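Protein-L-isoaspartate(D-aspartate) O-methyltransferase (Sulfolobus tokodaii, PDB 1VBF) probably methylates L-isoaspartyl residues of damaged proteins, using S-adenosyl-L-methionine as methyl donor, and so takes part in their repair or degradation. Local coordinates at residues R9-Q14 and M62-D67; F28-L33 and Y105-K110; K110-S113 and N117-L120; L163-G168 and K172-I177; Y203-Y206 and E210-V213. All blocks are in the same frame, centred on the assembly; numbering follows the deposited sequence.

Interaction 1 (R9-Q14 and M62-D67); sequences RKIKTQ and MLDELD
D64, on helix 56-65, sends its carboxylate into the turn after helix 4-10, where it meets K12 and T13 and illustrates how one acidic group can hold two successive peptide N-H groups. With CG anti to the backbone N (chi1 -161°), the carboxylate swings off the helix toward this turn. D64 OD2 accepts K12 N at 2.8 Å in an almost straight bond, met on the syn side but somewhat out of the carboxylate plane. D64 OD1 receives T13 N at 2.9 Å on its syn lone pair, in a bond bent to 132°. One bond to each oxygen limits rotation of the group. The side chains of T13 and D64 run antiparallel past one another, bringing T13 OG1 to 3.2 Å from D64 OD1, while a water donates to L63 O (2.7 Å) and lies weakly bonded to T13 OG1. K12 lays its CB 3.5 Å from D64 OD2, but its chain bends and carries NZ to 6.4 Å from that oxygen, so any charge attraction acts at a distance. T13 is the N-cap residue of helix 14-22, so the carboxylate holds the backbone just where that helix begins. Around this surface contact, I11 packs on L16, A17 and F20 of helix 14-22 and on I60 of helix 56-65, while L63 faces helix 83-91 and D67 forms a salt bridge with R137 of strand 135-140.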
# COMPACT_ATOMS: atom_id res chain seq x y z
N ARG B 9 -2.45 31.41 -27.59
CA ARG B 9 -1.97 30.85 -28.85
C ARG B 9 -2.66 29.51 -29.15
O ARG B 9 -2.99 29.19 -30.31
CB ARG B 9 -0.46 30.62 -28.74
CG ARG B 9 0.33 31.04 -29.96
CD ARG B 9 1.76 30.53 -29.89
NE ARG B 9 1.86 29.10 -30.20
CZ ARG B 9 3.01 28.44 -30.39
NH1 ARG B 9 4.18 29.08 -30.29
NH2 ARG B 9 2.99 27.15 -30.69
N LYS B 10 -2.88 28.73 -28.10
CA LYS B 10 -3.50 27.41 -28.20
C LYS B 10 -5.00 27.40 -28.46
O LYS B 10 -5.51 26.42 -29.01
CB LYS B 10 -3.26 26.64 -26.90
CG LYS B 10 -1.82 26.32 -26.55
CD LYS B 10 -1.78 25.82 -25.10
CE LYS B 10 -0.62 24.88 -24.83
NZ LYS B 10 -0.83 24.13 -23.55
N ILE B 11 -5.72 28.45 -28.06
CA ILE B 11 -7.17 28.49 -28.25
C ILE B 11 -7.65 28.35 -29.70
O ILE B 11 -7.34 29.16 -30.56
CB ILE B 11 -7.77 29.77 -27.61
CG1 ILE B 11 -7.42 29.78 -26.12
CG2 ILE B 11 -9.31 29.86 -27.88
CD1 ILE B 11 -7.83 31.01 -25.42
N LYS B 12 -8.43 27.29 -29.93
CA LYS B 12 -8.98 26.96 -31.23
C LYS B 12 -10.30 27.65 -31.56
O LYS B 12 -10.69 27.74 -32.72
CB LYS B 12 -9.18 25.44 -31.31
CG LYS B 12 -8.18 24.69 -32.16
CD LYS B 12 -6.81 24.69 -31.55
CE LYS B 12 -5.78 24.19 -32.55
NZ LYS B 12 -4.41 24.12 -31.94
N THR B 13 -11.01 28.13 -30.55
CA THR B 13 -12.28 28.81 -30.78
C THR B 13 -12.04 30.32 -30.74
O THR B 13 -11.79 30.89 -29.69
CB THR B 13 -13.31 28.40 -29.73
OG1 THR B 13 -13.61 27.01 -29.89
CG2 THR B 13 -14.59 29.20 -29.85
N GLN B 14 -12.11 30.94 -31.90
CA GLN B 14 -11.87 32.38 -32.01
C GLN B 14 -12.61 33.22 -30.98
O GLN B 14 -12.03 34.14 -30.42
CB GLN B 14 -12.23 32.88 -33.43
CG GLN B 14 -11.70 34.28 -33.73
CD GLN B 14 -10.26 34.47 -33.24
OE1 GLN B 14 -9.44 33.54 -33.30
NE2 GLN B 14 -9.94 35.67 -32.76
N MSE B 62 -10.82 23.15 -21.34
CA MSE B 62 -12.17 22.63 -21.25
C MSE B 62 -13.17 23.49 -22.01
O MSE B 62 -13.98 22.98 -22.80
CB MSE B 62 -12.56 22.51 -19.79
CG MSE B 62 -11.64 21.57 -19.04
SE MSE B 62 -12.23 21.12 -17.25
CE MSE B 62 -10.85 22.06 -16.28
N LEU B 63 -13.12 24.81 -21.79
CA LEU B 63 -14.02 25.70 -22.50
C LEU B 63 -13.76 25.64 -24.00
O LEU B 63 -14.69 25.64 -24.80
CB LEU B 63 -13.87 27.14 -22.01
CG LEU B 63 -14.21 27.40 -20.54
CD1 LEU B 63 -14.23 28.90 -20.30
CD2 LEU B 63 -15.55 26.77 -20.17
N ASP B 64 -12.49 25.56 -24.39
CA ASP B 64 -12.15 25.49 -25.80
C ASP B 64 -12.75 24.23 -26.42
O ASP B 64 -13.24 24.24 -27.55
CB ASP B 64 -10.63 25.53 -25.99
CG ASP B 64 -10.21 25.94 -27.41
OD1 ASP B 64 -11.02 26.59 -28.13
OD2 ASP B 64 -9.06 25.63 -27.80
N GLU B 65 -12.76 23.15 -25.65
CA GLU B 65 -13.30 21.89 -26.12
C GLU B 65 -14.83 21.86 -26.10
O GLU B 65 -15.43 20.96 -26.70
CB GLU B 65 -12.77 20.75 -25.25
CG GLU B 65 -11.33 20.36 -25.52
CD GLU B 65 -11.17 19.60 -26.82
OE1 GLU B 65 -11.91 18.62 -27.04
OE2 GLU B 65 -10.32 19.99 -27.64
N LEU B 66 -15.44 22.83 -25.40
CA LEU B 66 -16.89 22.93 -25.26
C LEU B 66 -17.58 23.40 -26.53
O LEU B 66 -18.81 23.28 -26.67
CB LEU B 66 -17.25 23.89 -24.12
CG LEU B 66 -18.20 23.47 -22.98
CD1 LEU B 66 -18.67 24.73 -22.31
CD2 LEU B 66 -19.40 22.67 -23.47
N ASP B 67 -16.79 23.96 -27.45
CA ASP B 67 -17.29 24.46 -28.72
C ASP B 67 -18.38 25.51 -28.46
O ASP B 67 -19.55 25.32 -28.75
CB ASP B 67 -17.81 23.29 -29.57
CG ASP B 67 -18.31 23.72 -30.96
OD1 ASP B 67 -17.63 24.53 -31.64
OD2 ASP B 67 -19.39 23.22 -31.38
O HOH W 1 -15.58 26.61 -27.20

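Interaction 2 (F28-L33 and Y105-K110); sequences FLPENL and YNYASK
Y107 carries its ring anti to the backbone N (chi1 174°), which extends it from helix 102-109 toward the 28-33 loop and sets its hydroxyl beside F28 and P30. Y107 OH donates to F28 O at 2.7 Å. The donor approaches that oxygen at 120° to the C=O bond and well above the carbonyl plane, rather than on a lone pair; seen from the tyrosine, F28 O lies at the ring edge, near the ring plane. P30 crosses the tyrosine side chain at about a right angle. Its CD comes to 3.6 Å from Y107 OH and its CG to 4.3 Å from Y107 CZ, an apolar flank beside a polar bond. Helix 102-109 joins the parallel strands 94-99 and 118-122 in a beta-alpha-beta crossover of the Rossmann-like methyltransferase fold, and the Y107 hydroxyl helps tie this helix to the loop between helix 14-22 and strand 45-48. The site also lies at a subunit boundary: N32 of the second subunit packs on both P30 and Y107. N32 of this chain in turn donates from ND2 to I47 O of the second subunit. Within the chain, I81 touches the side chains of L29 and Y107.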
# COMPACT_ATOMS: atom_id res chain seq x y z
N PHE B 28 -11.50 38.47 -10.41
CA PHE B 28 -12.33 37.51 -9.74
C PHE B 28 -11.54 36.79 -8.67
O PHE B 28 -12.09 35.97 -7.95
CB PHE B 28 -12.87 36.49 -10.72
CG PHE B 28 -13.63 37.09 -11.85
CD1 PHE B 28 -12.97 37.76 -12.87
CD2 PHE B 28 -15.01 36.92 -11.93
CE1 PHE B 28 -13.67 38.25 -13.96
CE2 PHE B 28 -15.72 37.42 -13.02
CZ PHE B 28 -15.04 38.08 -14.05
N LEU B 29 -10.25 37.11 -8.58
CA LEU B 29 -9.38 36.50 -7.59
C LEU B 29 -9.17 37.39 -6.37
O LEU B 29 -9.08 38.61 -6.50
CB LEU B 29 -8.03 36.17 -8.22
CG LEU B 29 -8.01 35.05 -9.27
CD1 LEU B 29 -6.68 35.06 -10.00
CD2 LEU B 29 -8.25 33.69 -8.60
N PRO B 30 -9.07 36.79 -5.16
CA PRO B 30 -8.87 37.54 -3.91
C PRO B 30 -7.52 38.25 -3.96
O PRO B 30 -6.75 38.07 -4.91
CB PRO B 30 -8.87 36.44 -2.83
CG PRO B 30 -9.50 35.28 -3.48
CD PRO B 30 -9.06 35.34 -4.91
N GLU B 31 -7.23 39.04 -2.93
CA GLU B 31 -5.98 39.79 -2.84
C GLU B 31 -4.75 38.86 -2.83
O GLU B 31 -3.81 39.02 -3.61
CB GLU B 31 -6.01 40.64 -1.57
CG GLU B 31 -4.75 41.44 -1.24
CD GLU B 31 -4.34 42.38 -2.36
OE1 GLU B 31 -5.22 42.71 -3.20
OE2 GLU B 31 -3.15 42.78 -2.39
N ASN B 32 -4.78 37.91 -1.91
CA ASN B 32 -3.70 36.93 -1.72
C ASN B 32 -3.26 36.20 -3.00
O ASN B 32 -2.11 35.79 -3.12
CB ASN B 32 -4.14 35.90 -0.67
CG ASN B 32 -5.52 35.30 -0.97
OD1 ASN B 32 -6.53 36.02 -1.02
ND2 ASN B 32 -5.56 34.00 -1.21
N LEU B 33 -4.17 36.06 -3.96
CA LEU B 33 -3.88 35.34 -5.20
C LEU B 33 -3.73 36.19 -6.46
O LEU B 33 -3.71 35.66 -7.58
CB LEU B 33 -4.99 34.30 -5.45
CG LEU B 33 -5.17 33.16 -4.46
CD1 LEU B 33 -6.40 32.36 -4.82
CD2 LEU B 33 -3.96 32.26 -4.49
N TYR B 105 -21.22 31.27 -3.28
CA TYR B 105 -22.33 31.92 -3.98
C TYR B 105 -22.32 33.42 -3.70
O TYR B 105 -22.56 34.25 -4.59
CB TYR B 105 -23.66 31.32 -3.47
CG TYR B 105 -24.91 31.95 -4.04
CD1 TYR B 105 -25.26 31.75 -5.37
CD2 TYR B 105 -25.73 32.77 -3.26
CE1 TYR B 105 -26.38 32.36 -5.92
CE2 TYR B 105 -26.85 33.37 -3.80
CZ TYR B 105 -27.17 33.16 -5.13
OH TYR B 105 -28.27 33.76 -5.68
N ASN B 106 -22.05 33.76 -2.44
CA ASN B 106 -22.01 35.14 -2.00
C ASN B 106 -20.84 35.87 -2.64
O ASN B 106 -21.02 36.94 -3.24
CB ASN B 106 -21.90 35.22 -0.48
CG ASN B 106 -23.15 34.71 0.24
OD1 ASN B 106 -24.26 34.79 -0.27
ND2 ASN B 106 -22.96 34.19 1.46
N TYR B 107 -19.65 35.29 -2.50
CA TYR B 107 -18.43 35.89 -3.03
C TYR B 107 -18.56 36.29 -4.49
O TYR B 107 -18.07 37.34 -4.89
CB TYR B 107 -17.27 34.92 -2.84
CG TYR B 107 -15.95 35.37 -3.47
CD1 TYR B 107 -15.08 36.27 -2.82
CD2 TYR B 107 -15.58 34.89 -4.72
CE1 TYR B 107 -13.88 36.67 -3.43
CE2 TYR B 107 -14.41 35.29 -5.33
CZ TYR B 107 -13.56 36.17 -4.69
OH TYR B 107 -12.41 36.50 -5.36
N ALA B 108 -19.25 35.48 -5.29
CA ALA B 108 -19.37 35.79 -6.71
C ALA B 108 -20.55 36.65 -7.14
O ALA B 108 -20.52 37.22 -8.23
CB ALA B 108 -19.39 34.50 -7.53
N SER B 109 -21.57 36.73 -6.29
CA SER B 109 -22.79 37.52 -6.55
C SER B 109 -22.51 38.92 -7.11
O SER B 109 -23.13 39.39 -8.08
CB SER B 109 -23.59 37.66 -5.25
OG SER B 109 -22.83 38.39 -4.30
N LYS B 110 -21.55 39.57 -6.47
CA LYS B 110 -21.10 40.91 -6.80
C LYS B 110 -20.17 41.01 -8.03
O LYS B 110 -20.23 41.97 -8.79
CB LYS B 110 -20.42 41.45 -5.55
CG LYS B 110 -19.75 40.30 -4.75
CD LYS B 110 -19.50 40.59 -3.27
CE LYS B 110 -20.77 40.47 -2.46
NZ LYS B 110 -20.52 40.67 -1.00

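Interaction 3 (K110-S113 and N117-L120); sequences KLLS and NIKL
L112 meets I118 and L120 through its branched end, and can be followed outward one carbon at a time. Its CB leaves the backbone toward the strand and comes to 4.4 Å from I118 CD1. With CG anti to the carbonyl carbon (chi1 -71°), CG stays level with CB, also 4.4 Å from I118 CD1. At the tip the two methyls divide the work. L112 CD2 rests 4.0 Å from I118 CD1, while L112 CD1 touches L120 CD2 at 3.9 Å and still comes within 4.1 Å of I118 CD1. The isoleucine therefore offers one terminal methyl to both branches of the leucine, crossing it at about a right angle, whereas L120 meets one branch more obliquely. Such an interlock of aliphatic ends needs no hydrogen bond across the segments. It lies on the return from helix to strand in a beta-alpha-beta crossover: after helix 102-109 the chain makes a type I turn from K110 to S113, then enters strand 118-122, the edge of the parallel part of the sheet within this chain. I118 and L120, two apart on the strand, both point toward L112. Between them K119 makes backbone bonds with V95 and S97 of the adjoining strand. Helix 83-91 closes over the same apolar patch, with T85 touching both L112 and I118, A86 touching L112 and A89 touching I118. From the loop after helix 14-22, F28 adds its ring to L112. Just before the strand, N117 ND2 bonds the carbonyl oxygens of A89 and D93.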
# COMPACT_ATOMS: atom_id res chain seq x y z
N LYS B 110 -21.55 39.57 -6.47
CA LYS B 110 -21.10 40.91 -6.80
C LYS B 110 -20.17 41.01 -8.03
O LYS B 110 -20.23 41.97 -8.79
CB LYS B 110 -20.42 41.45 -5.55
CG LYS B 110 -19.75 40.30 -4.75
CD LYS B 110 -19.50 40.59 -3.27
CE LYS B 110 -20.77 40.47 -2.46
NZ LYS B 110 -20.52 40.67 -1.00
N LEU B 111 -19.33 40.01 -8.23
CA LEU B 111 -18.36 40.00 -9.33
C LEU B 111 -18.87 39.85 -10.76
O LEU B 111 -18.10 40.05 -11.70
CB LEU B 111 -17.31 38.92 -9.08
CG LEU B 111 -16.55 39.00 -7.75
CD1 LEU B 111 -15.88 37.66 -7.44
CD2 LEU B 111 -15.54 40.14 -7.82
N LEU B 112 -20.14 39.51 -10.94
CA LEU B 112 -20.66 39.33 -12.30
C LEU B 112 -21.73 40.35 -12.72
O LEU B 112 -22.45 40.15 -13.71
CB LEU B 112 -21.22 37.92 -12.44
CG LEU B 112 -20.16 36.82 -12.48
CD1 LEU B 112 -20.80 35.43 -12.49
CD2 LEU B 112 -19.33 37.03 -13.73
N SER B 113 -21.81 41.45 -11.97
CA SER B 113 -22.79 42.51 -12.22
C SER B 113 -22.76 43.02 -13.66
O SER B 113 -23.80 43.20 -14.29
CB SER B 113 -22.54 43.66 -11.25
OG SER B 113 -21.22 44.14 -11.40
N ASN B 117 -26.63 38.43 -18.82
CA ASN B 117 -27.04 37.16 -19.42
C ASN B 117 -26.60 35.94 -18.63
O ASN B 117 -26.44 34.85 -19.19
CB ASN B 117 -26.55 37.06 -20.87
CG ASN B 117 -25.04 36.93 -20.98
OD1 ASN B 117 -24.29 37.39 -20.11
ND2 ASN B 117 -24.59 36.33 -22.07
N ILE B 118 -26.43 36.12 -17.32
CA ILE B 118 -26.01 35.05 -16.42
C ILE B 118 -26.99 34.85 -15.24
O ILE B 118 -27.09 35.70 -14.36
CB ILE B 118 -24.63 35.34 -15.80
CG1 ILE B 118 -23.59 35.60 -16.88
CG2 ILE B 118 -24.20 34.19 -14.91
CD1 ILE B 118 -22.25 36.04 -16.27
N LYS B 119 -27.71 33.74 -15.24
CA LYS B 119 -28.62 33.42 -14.14
C LYS B 119 -27.84 32.59 -13.09
O LYS B 119 -27.40 31.47 -13.38
CB LYS B 119 -29.81 32.62 -14.64
CG LYS B 119 -30.82 32.27 -13.56
CD LYS B 119 -31.98 31.49 -14.15
CE LYS B 119 -33.08 31.34 -13.12
NZ LYS B 119 -33.47 32.65 -12.52
N LEU B 120 -27.68 33.15 -11.89
CA LEU B 120 -26.97 32.51 -10.80
C LEU B 120 -27.86 31.80 -9.76
O LEU B 120 -28.53 32.43 -8.96
CB LEU B 120 -26.11 33.55 -10.08
CG LEU B 120 -25.09 34.29 -10.95
CD1 LEU B 120 -24.58 35.52 -10.20
CD2 LEU B 120 -23.93 33.35 -11.32

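Interaction 4 (L163-G168 and K172-I177); sequences LPIGVG and KLYKVI
I165 lies against the Y174 ring, its CB 3.9 Å and its CG1 4.0 Å from Y174 CD1, the two side chains crossing at about a right angle. They belong to the beta hairpin of strands 159-165 and 171-177, where the parallel order of the Rossmann-like methyltransferase sheet gives way to antiparallel pairing. L163 with Y174 and I165 with K172 are hydrogen-bonded pairs, and P164 with L173 is the non-hydrogen-bonded pair between them. Each hydrogen-bonded pair contributes two backbone bonds. Y174 N donates to L163 O at 2.8 Å and L163 N to Y174 O at 3.0 Å; I165 N reaches K172 O at 2.8 Å, while K172 N returns to I165 O over a longer 3.3 Å. The proline, which has no N-H to give, sits where none is needed for this partner strand. The side chains sort by face. L163, I165, K172 and Y174 share one, on which L163 CD1 leans against Y174 CB; P164 and L173 share the other, where their contact is a looser apolar one. L163 CG stands between the backbone N and the carbonyl carbon (chi1 49°), which turns CD1 toward the neighbouring strand and V176. Beyond the hairpin, strand 184-191 continues the sheet through backbone bonds of L173 and K175. Y203 of the third subunit packs on I165 and K172, and D204 of that subunit bonds V167 N. At the rim of the Y174 ring, the bent chain of K172 rises on the same face, and K172 NZ donates to Y174 OH at 3.2 Å.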
# COMPACT_ATOMS: atom_id res chain seq x y z
N LEU B 163 -17.20 16.99 -18.39
CA LEU B 163 -17.11 16.82 -16.94
C LEU B 163 -16.11 15.77 -16.56
O LEU B 163 -15.82 14.88 -17.35
CB LEU B 163 -18.44 16.41 -16.31
CG LEU B 163 -19.32 15.25 -16.83
CD1 LEU B 163 -18.60 14.27 -17.73
CD2 LEU B 163 -19.89 14.55 -15.63
N PRO B 164 -15.57 15.85 -15.32
CA PRO B 164 -14.60 14.88 -14.81
C PRO B 164 -15.40 13.76 -14.12
O PRO B 164 -16.23 14.02 -13.24
CB PRO B 164 -13.79 15.67 -13.79
CG PRO B 164 -14.29 17.09 -13.91
CD PRO B 164 -15.69 16.99 -14.40
N ILE B 165 -15.17 12.51 -14.52
CA ILE B 165 -15.85 11.39 -13.89
C ILE B 165 -14.86 10.49 -13.17
O ILE B 165 -13.84 10.08 -13.73
CB ILE B 165 -16.62 10.52 -14.91
CG1 ILE B 165 -17.71 11.33 -15.61
CG2 ILE B 165 -17.24 9.30 -14.19
CD1 ILE B 165 -18.46 10.53 -16.62
N GLY B 166 -15.15 10.17 -11.92
CA GLY B 166 -14.27 9.29 -11.21
C GLY B 166 -14.33 9.37 -9.71
O GLY B 166 -14.53 10.43 -9.13
N VAL B 167 -14.23 8.20 -9.08
CA VAL B 167 -14.17 8.12 -7.63
C VAL B 167 -12.64 8.07 -7.53
O VAL B 167 -11.96 7.88 -8.54
CB VAL B 167 -14.83 6.81 -7.13
CG1 VAL B 167 -16.32 6.90 -7.30
CG2 VAL B 167 -14.33 5.62 -7.91
N GLY B 168 -12.05 8.29 -6.37
CA GLY B 168 -10.59 8.24 -6.36
C GLY B 168 -10.03 9.61 -6.67
O GLY B 168 -10.62 10.37 -7.42
N LYS B 172 -11.00 11.32 -14.77
CA LYS B 172 -10.83 11.48 -16.20
C LYS B 172 -11.78 12.56 -16.70
O LYS B 172 -12.91 12.66 -16.24
CB LYS B 172 -11.14 10.18 -16.93
CG LYS B 172 -10.10 9.08 -16.78
CD LYS B 172 -10.80 7.73 -16.79
CE LYS B 172 -11.86 7.71 -15.65
NZ LYS B 172 -12.82 6.56 -15.71
N LEU B 173 -11.30 13.37 -17.64
CA LEU B 173 -12.08 14.46 -18.23
C LEU B 173 -12.84 13.87 -19.42
O LEU B 173 -12.25 13.28 -20.32
CB LEU B 173 -11.11 15.57 -18.66
CG LEU B 173 -11.50 17.06 -18.72
CD1 LEU B 173 -11.66 17.49 -20.15
CD2 LEU B 173 -12.76 17.31 -17.92
N TYR B 174 -14.16 14.03 -19.43
CA TYR B 174 -14.91 13.48 -20.54
C TYR B 174 -15.70 14.49 -21.35
O TYR B 174 -16.34 15.39 -20.80
CB TYR B 174 -15.91 12.43 -20.07
CG TYR B 174 -15.34 11.12 -19.67
CD1 TYR B 174 -14.90 10.89 -18.38
CD2 TYR B 174 -15.27 10.08 -20.60
CE1 TYR B 174 -14.39 9.65 -18.01
CE2 TYR B 174 -14.76 8.83 -20.25
CZ TYR B 174 -14.33 8.63 -18.95
OH TYR B 174 -13.82 7.40 -18.61
N LYS B 175 -15.67 14.31 -22.67
CA LYS B 175 -16.43 15.16 -23.57
C LYS B 175 -17.58 14.28 -24.07
O LYS B 175 -17.39 13.30 -24.81
CB LYS B 175 -15.55 15.64 -24.74
CG LYS B 175 -16.27 16.55 -25.71
CD LYS B 175 -15.34 17.00 -26.81
CE LYS B 175 -16.07 17.84 -27.82
NZ LYS B 175 -15.10 18.55 -28.69
N VAL B 176 -18.79 14.62 -23.66
CA VAL B 176 -19.96 13.85 -23.99
C VAL B 176 -20.85 14.50 -25.03
O VAL B 176 -21.26 15.63 -24.86
CB VAL B 176 -20.80 13.63 -22.72
CG1 VAL B 176 -22.00 12.78 -23.02
CG2 VAL B 176 -19.95 13.01 -21.67
N ILE B 177 -21.14 13.79 -26.11
CA ILE B 177 -22.03 14.35 -27.12
C ILE B 177 -23.34 13.59 -27.04
O ILE B 177 -23.39 12.40 -27.29
CB ILE B 177 -21.48 14.21 -28.54
CG1 ILE B 177 -20.19 15.01 -28.69
CG2 ILE B 177 -22.51 14.70 -29.52
CD1 ILE B 177 -19.60 14.89 -30.06

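Interaction 5 (Y203-Y206 and E210-V213); sequences YDDY and EFRV
Y206 sets its CB over one face of the F211 ring, 3.6 Å from the ring centroid and 20° from the normal, a CH-pi contact that leads into a wider aromatic pair. The side chains run alongside each other in a common direction. Their rings form an oblique pair, tilted 51° to each other with centroids 4.9 Å apart, and Y206 CD1 lies 3.5 Å from F211 CE2. The CB sits off the ring centre, above the CD2 side of the phenylalanine. D205 approaches that same side from another direction: its OD1 lies at the ring edge, near the ring plane and next to F211 CD2, the two side chains crossing at about a right angle. CG of D205 is anti to the backbone N (chi1 -175°), which extends the acid toward the helix. One shell out, R169 touches both aromatic side chains, and R195 forms a cation-pi interaction with Y206, giving this ring a charged neighbour besides the phenylalanine. F211 N is weakly bonded to D208 OD2 in the turn that starts the helix. Further out the partners are other copies of the protein. E210 OE2 bonds Y206 OH of the second subunit and pairs as a salt bridge with NH1 of R212 of the fourth subunit, while R212 of this chain packs on Y206 of the third. The aromatic pair thus lies where the 203-206 loop segment gives way to the C-terminal helix 209-223, at the root of a helix whose contacts are consistent with a part in the trimeric coiled-coil assembly described for this protein.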
# COMPACT_ATOMS: atom_id res chain seq x y z
N TYR B 203 -21.51 8.96 -1.95
CA TYR B 203 -22.12 8.41 -0.75
C TYR B 203 -21.13 7.75 0.21
O TYR B 203 -21.51 7.36 1.31
CB TYR B 203 -23.24 7.42 -1.12
CG TYR B 203 -24.53 8.13 -1.49
CD1 TYR B 203 -24.79 8.51 -2.81
CD2 TYR B 203 -25.43 8.51 -0.51
CE1 TYR B 203 -25.92 9.28 -3.13
CE2 TYR B 203 -26.56 9.28 -0.81
CZ TYR B 203 -26.79 9.66 -2.12
OH TYR B 203 -27.87 10.46 -2.38
N ASP B 204 -19.87 7.64 -0.20
CA ASP B 204 -18.82 7.08 0.66
C ASP B 204 -17.49 7.81 0.41
O ASP B 204 -17.36 8.51 -0.59
CB ASP B 204 -18.68 5.55 0.45
CG ASP B 204 -18.52 5.15 -1.00
OD1 ASP B 204 -18.98 5.90 -1.89
OD2 ASP B 204 -17.95 4.07 -1.26
N ASP B 205 -16.53 7.67 1.31
CA ASP B 205 -15.26 8.35 1.18
C ASP B 205 -14.28 7.69 0.23
O ASP B 205 -14.50 6.57 -0.24
CB ASP B 205 -14.60 8.51 2.55
CG ASP B 205 -13.31 9.32 2.49
OD1 ASP B 205 -12.22 8.75 2.75
OD2 ASP B 205 -13.39 10.54 2.17
N TYR B 206 -13.20 8.40 -0.06
CA TYR B 206 -12.18 7.91 -0.97
C TYR B 206 -11.72 6.52 -0.62
O TYR B 206 -11.38 6.25 0.54
CB TYR B 206 -10.98 8.85 -0.97
CG TYR B 206 -11.23 10.16 -1.65
CD1 TYR B 206 -11.58 11.29 -0.91
CD2 TYR B 206 -11.08 10.29 -3.03
CE1 TYR B 206 -11.76 12.53 -1.53
CE2 TYR B 206 -11.27 11.52 -3.66
CZ TYR B 206 -11.61 12.64 -2.89
OH TYR B 206 -11.79 13.85 -3.51
N GLU B 210 -4.30 4.53 0.79
CA GLU B 210 -3.74 5.57 1.65
C GLU B 210 -4.86 5.99 2.62
O GLU B 210 -4.70 5.96 3.84
CB GLU B 210 -3.26 6.75 0.79
CG GLU B 210 -2.62 7.91 1.57
CD GLU B 210 -1.44 7.51 2.47
OE1 GLU B 210 -0.57 6.70 2.05
OE2 GLU B 210 -1.39 8.02 3.61
N PHE B 211 -6.01 6.34 2.05
CA PHE B 211 -7.15 6.76 2.84
C PHE B 211 -7.61 5.74 3.85
O PHE B 211 -7.86 6.09 4.99
CB PHE B 211 -8.32 7.11 1.93
CG PHE B 211 -8.33 8.55 1.53
CD1 PHE B 211 -7.28 9.09 0.78
CD2 PHE B 211 -9.36 9.40 1.97
CE1 PHE B 211 -7.24 10.46 0.48
CE2 PHE B 211 -9.33 10.78 1.68
CZ PHE B 211 -8.26 11.31 0.93
N ARG B 212 -7.71 4.49 3.41
CA ARG B 212 -8.16 3.37 4.24
C ARG B 212 -7.26 3.19 5.47
O ARG B 212 -7.73 2.91 6.58
CB ARG B 212 -8.18 2.08 3.40
CG ARG B 212 -9.20 2.07 2.27
CD ARG B 212 -8.96 0.92 1.30
NE ARG B 212 -9.17 -0.39 1.91
CZ ARG B 212 -8.77 -1.53 1.35
NH1 ARG B 212 -8.17 -1.49 0.18
NH2 ARG B 212 -8.93 -2.69 1.98
N VAL B 213 -5.95 3.34 5.25
CA VAL B 213 -4.96 3.22 6.30
C VAL B 213 -5.05 4.41 7.25
O VAL B 213 -4.98 4.23 8.47
CB VAL B 213 -3.57 3.12 5.68
CG1 VAL B 213 -2.49 3.20 6.75
CG2 VAL B 213 -3.48 1.81 4.89

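How the interactions relate
Interactions 2 and 4 are buried, interaction 3 partly so, and interactions 1 and 5 lie at the surface. Chemistry does not simply follow depth: the surface contact 1 is a carboxylate binding backbone N-H groups and 5 is aromatic, while buried 4 is backbone pairing and buried 2 a hydroxyl bond, and the partly buried 3 is aliphatic packing. Interactions 2 and 3 share K110 and flank the same crossover, Y105 packing on L120. Interactions 3 and 4 reach the same sheet about 27 Å apart, centre to centre. Interaction 1 meets 4 through an E65-K175 salt bridge and M62 packing on L173. Interaction 5, farther from the chain centre, touches 4 where Y206 meets G168, and both face the third subunit.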